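Local coordinates for putative epoxide hydrolase protein (Klebsiella pneumoniae subsp. pneumoniae, PDB 5BOV), which is a putative epoxide hydrolase of the alpha/beta hydrolase fold that may have monoacylglycerol lipase activity, at residues A[160-165]-A[215-220]. Numbering follows the deposited sequence.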
ATOM      1  N   PHE A 160      -5.866  16.882  -5.711  1.00 10.76           N
ATOM      2  CA  PHE A 160      -6.722  17.925  -6.378  1.00 10.61           C
ATOM      3  C   PHE A 160      -6.333  18.136  -7.840  1.00 10.43           C
ATOM      4  O   PHE A 160      -7.252  18.221  -8.716  1.00  9.90           O
ATOM      5  CB  PHE A 160      -6.737  19.241  -5.646  1.00 10.82           C
ATOM      6  CG  PHE A 160      -6.973  19.075  -4.165  1.00 10.57           C
ATOM      7  CD1 PHE A 160      -8.226  18.717  -3.694  1.00 10.56           C
ATOM      8  CD2 PHE A 160      -5.953  19.306  -3.269  1.00 10.62           C
ATOM      9  CE1 PHE A 160      -8.446  18.495  -2.341  1.00 10.76           C
ATOM     10  CE2 PHE A 160      -6.160  19.070  -1.920  1.00 10.35           C
ATOM     11  CZ  PHE A 160      -7.407  18.687  -1.459  1.00 10.18           C
ATOM     12  N   TYR A 161      -5.036  18.105  -8.140  1.00  9.90           N
ATOM     13  CA  TYR A 161      -4.612  18.063  -9.538  1.00 10.19           C
ATOM     14  C   TYR A 161      -5.289  16.917 -10.317  1.00 10.39           C
ATOM     15  O   TYR A 161      -5.883  17.074 -11.386  1.00 10.55           O
ATOM     16  CB  TYR A 161      -3.112  17.892  -9.577  1.00 10.20           C
ATOM     17  CG  TYR A 161      -2.462  17.991 -10.944  1.00 10.06           C
ATOM     18  CD1 TYR A 161      -2.614  19.145 -11.745  1.00 10.32           C
ATOM     19  CD2 TYR A 161      -1.637  17.031 -11.425  1.00  9.95           C
ATOM     20  CE1 TYR A 161      -1.970  19.271 -12.972  1.00 10.79           C
ATOM     21  CE2 TYR A 161      -0.979  17.147 -12.640  1.00 10.34           C
ATOM     22  CZ  TYR A 161      -1.112  18.277 -13.424  1.00 10.67           C
ATOM     23  OH  TYR A 161      -0.461  18.370 -14.642  1.00 11.38           O
ATOM     24  N   PHE A 162      -5.228  15.707  -9.718  1.00 10.21           N
ATOM     25  CA  PHE A 162      -5.772  14.484 -10.334  1.00 10.59           C
ATOM     26  C   PHE A 162      -7.321  14.515 -10.509  1.00 11.08           C
ATOM     27  O   PHE A 162      -7.882  13.762 -11.272  1.00 11.01           O
ATOM     28  CB  PHE A 162      -5.361  13.208  -9.576  1.00 10.38           C
ATOM     29  CG  PHE A 162      -3.861  12.927  -9.562  1.00 10.26           C
ATOM     30  CD1 PHE A 162      -3.021  13.373 -10.570  1.00 10.50           C
ATOM     31  CD2 PHE A 162      -3.339  12.147  -8.534  1.00 10.29           C
ATOM     32  CE1 PHE A 162      -1.667  13.137 -10.479  1.00 10.59           C
ATOM     33  CE2 PHE A 162      -1.986  11.882  -8.459  1.00  9.89           C
ATOM     34  CZ  PHE A 162      -1.159  12.371  -9.464  1.00 10.20           C
ATOM     35  N   ALA A 163      -7.989  15.431  -9.823  1.00 11.21           N
ATOM     36  CA  ALA A 163      -9.427  15.566  -9.952  1.00 11.77           C
ATOM     37  C   ALA A 163      -9.838  16.252 -11.264  1.00 12.50           C
ATOM     38  O   ALA A 163     -11.013  16.282 -11.550  1.00 13.78           O
ATOM     39  CB  ALA A 163      -9.967  16.345  -8.773  1.00 11.80           C
ATOM     40  N   THR A 164      -8.881  16.852 -11.992  1.00 12.28           N
ATOM     41  CA  THR A 164      -9.134  17.582 -13.210  1.00 12.98           C
ATOM     42  C   THR A 164      -8.645  16.858 -14.436  1.00 13.54           C
ATOM     43  O   THR A 164      -7.719  16.040 -14.344  1.00 13.37           O
ATOM     44  CB  THR A 164      -8.473  18.963 -13.189  1.00 13.16           C
ATOM     45  OG1 THR A 164      -7.064  18.844 -13.251  1.00 12.42           O
ATOM     46  CG2 THR A 164      -8.891  19.738 -11.924  1.00 12.97           C
ATOM     47  N   PRO A 165      -9.253  17.108 -15.605  1.00 14.90           N
ATOM     48  CA  PRO A 165      -8.726  16.510 -16.824  1.00 14.62           C
ATOM     49  C   PRO A 165      -7.299  16.917 -17.108  1.00 14.08           C
ATOM     50  O   PRO A 165      -6.545  16.089 -17.576  1.00 14.11           O
ATOM     51  CB  PRO A 165      -9.668  17.035 -17.912  1.00 15.56           C
ATOM     52  CG  PRO A 165     -10.950  17.240 -17.207  1.00 15.80           C
ATOM     53  CD  PRO A 165     -10.557  17.764 -15.827  1.00 15.38           C
ATOM     54  N   SER A 215      -8.476   7.383 -10.533  1.00 12.11           N
ATOM     55  CA  SER A 215      -9.623   6.796  -9.874  1.00 12.12           C
ATOM     56  C   SER A 215      -9.449   6.793  -8.338  1.00 11.57           C
ATOM     57  O   SER A 215     -10.382   7.132  -7.590  1.00 11.87           O
ATOM     58  CB  SER A 215      -9.914   5.386 -10.357  1.00 12.30           C
ATOM     59  OG  SER A 215     -10.981   4.775  -9.630  1.00 12.38           O
ATOM     60  N   ASN A 216      -8.308   6.317  -7.855  1.00 11.10           N
ATOM     61  CA  ASN A 216      -8.033   6.317  -6.412  1.00 10.94           C
ATOM     62  C   ASN A 216      -8.306   7.682  -5.770  1.00 10.88           C
ATOM     63  O   ASN A 216      -9.023   7.747  -4.756  1.00 10.74           O
ATOM     64  CB  ASN A 216      -6.589   5.852  -6.135  1.00 10.77           C
ATOM     65  CG  ASN A 216      -6.241   5.900  -4.673  1.00 10.73           C
ATOM     66  OD1 ASN A 216      -6.385   4.917  -3.950  1.00 11.36           O
ATOM     67  ND2 ASN A 216      -5.738   7.044  -4.217  1.00 10.54           N
ATOM     68  N   TYR A 217      -7.739   8.741  -6.374  1.00 10.94           N
ATOM     69  CA  TYR A 217      -7.843  10.083  -5.800  1.00 11.39           C
ATOM     70  C   TYR A 217      -9.222  10.762  -6.053  1.00 12.41           C
ATOM     71  O   TYR A 217      -9.747  11.417  -5.140  1.00 12.18           O
ATOM     72  CB  TYR A 217      -6.640  10.951  -6.184  1.00 11.51           C
ATOM     73  CG  TYR A 217      -5.429  10.433  -5.516  1.00 11.27           C
ATOM     74  CD1 TYR A 217      -5.267  10.514  -4.128  1.00 10.99           C
ATOM     75  CD2 TYR A 217      -4.473   9.703  -6.206  1.00 11.51           C
ATOM     76  CE1 TYR A 217      -4.179   9.917  -3.474  1.00 11.53           C
ATOM     77  CE2 TYR A 217      -3.369   9.180  -5.552  1.00 11.39           C
ATOM     78  CZ  TYR A 217      -3.245   9.272  -4.190  1.00 11.05           C
ATOM     79  OH  TYR A 217      -2.186   8.633  -3.556  1.00 11.33           O
ATOM     80  N   ARG A 218      -9.860  10.442  -7.181  1.00 12.74           N
ATOM     81  CA  ARG A 218     -11.210  10.928  -7.384  1.00 13.79           C
ATOM     82  C   ARG A 218     -12.168  10.238  -6.422  1.00 13.56           C
ATOM     83  O   ARG A 218     -13.064  10.904  -5.832  1.00 13.64           O
ATOM     84  CB  ARG A 218     -11.649  10.805  -8.819  1.00 14.56           C
ATOM     85  CG  ARG A 218     -10.915  11.803  -9.682  1.00 16.03           C
ATOM     86  CD  ARG A 218     -11.296  11.656 -11.141  1.00 19.14           C
ATOM     87  NE  ARG A 218     -10.416  12.576 -11.902  1.00 21.45           N
ATOM     88  CZ  ARG A 218     -10.484  12.761 -13.199  1.00 22.75           C
ATOM     89  NH1 ARG A 218     -11.395  12.081 -13.908  1.00 23.01           N
ATOM     90  NH2 ARG A 218      -9.603  13.579 -13.806  1.00 23.91           N
ATOM     91  N   TRP A 219     -12.026   8.930  -6.206  1.00 12.96           N
ATOM     92  CA  TRP A 219     -12.901   8.283  -5.245  1.00 13.13           C
ATOM     93  C   TRP A 219     -12.746   8.882  -3.855  1.00 13.66           C
ATOM     94  O   TRP A 219     -13.714   9.152  -3.184  1.00 12.76           O
ATOM     95  CB  TRP A 219     -12.672   6.741  -5.189  1.00 13.09           C
ATOM     96  CG  TRP A 219     -13.698   6.013  -4.316  1.00 13.21           C
ATOM     97  CD1 TRP A 219     -14.809   5.367  -4.745  1.00 14.06           C
ATOM     98  CD2 TRP A 219     -13.666   5.840  -2.903  1.00 13.55           C
ATOM     99  NE1 TRP A 219     -15.498   4.855  -3.704  1.00 13.90           N
ATOM    100  CE2 TRP A 219     -14.807   5.119  -2.551  1.00 14.00           C
ATOM    101  CE3 TRP A 219     -12.817   6.270  -1.903  1.00 12.99           C
ATOM    102  CZ2 TRP A 219     -15.082   4.761  -1.273  1.00 14.51           C
ATOM    103  CZ3 TRP A 219     -13.078   5.907  -0.627  1.00 13.70           C
ATOM    104  CH2 TRP A 219     -14.202   5.166  -0.305  1.00 14.30           C
ATOM    105  N   ARG A 220     -11.503   9.157  -3.457  1.00 14.03           N
ATOM    106  CA  ARG A 220     -11.212   9.615  -2.129  1.00 16.51           C
ATOM    107  C   ARG A 220     -11.896  10.963  -1.844  1.00 15.61           C
ATOM    108  O   ARG A 220     -12.296  11.209  -0.723  1.00 15.74           O
ATOM    109  CB  ARG A 220      -9.711   9.785  -2.003  1.00 20.01           C
ATOM    110  CG  ARG A 220      -9.228  10.152  -0.648  1.00 25.95           C
ATOM    111  CD  ARG A 220      -7.693  10.193  -0.687  1.00 31.98           C
ATOM    112  NE  ARG A 220      -7.222  10.979   0.458  1.00 38.51           N
ATOM    113  CZ  ARG A 220      -7.158  10.537   1.691  1.00 48.10           C
ATOM    114  NH1 ARG A 220      -7.497   9.275   1.986  1.00 55.28           N
ATOM    115  NH2 ARG A 220      -6.741  11.362   2.639  1.00 52.10           N
TER
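Arg218 reaches from helix 209-220 to the carbonyl of Phe162, tying together two helices of the all-helical excursion that follows strand 127-133, the cap region of this alpha/beta hydrolase fold. The polar part is a side-on grip by two guanidinium nitrogens on a single oxygen. NE donates to Phe162 O over 2.9 Å, in the carbonyl plane and on a lone pair, with an N-H...O angle of 149°. NH2 donates to the same Phe162 O over 3.1 Å, more bent at 137° and from a position tilted out of that carbonyl plane. The oxygen lies close to the guanidinium plane for both bonds, a geometry consistent with the group being held edge-on to the carbonyl oxygen. Its chain is extended from CG to NE, which carries NE across to the turn leading into helix 165-173. Ala163 O lies over one guanidinium face, and the backbone pair Ala163-Arg218, with CA atoms 5.6 Å apart, is the closest in register. That turn is itself fixed by Thr164, at the N-cap position of helix 165-173: OG1 caps Gly167 N and also donates to Tyr161 O.

The apolar part is formed by Phe162 and Tyr217, which lie side by side and point the same way, with planes at 44° and centroids 5.7 Å apart. Both rings are buried, and Trp40 meets each of them. Tyr217 OH bonds to Trp111 NE1, bringing this packing next to what is probably the nucleophile elbow around Asp110. Asn216 ND2 sits over the centre of one Tyr217 face, while across the contact the edge of the Phe162 ring brings CD2 within 3.6 Å of Tyr217 CD2.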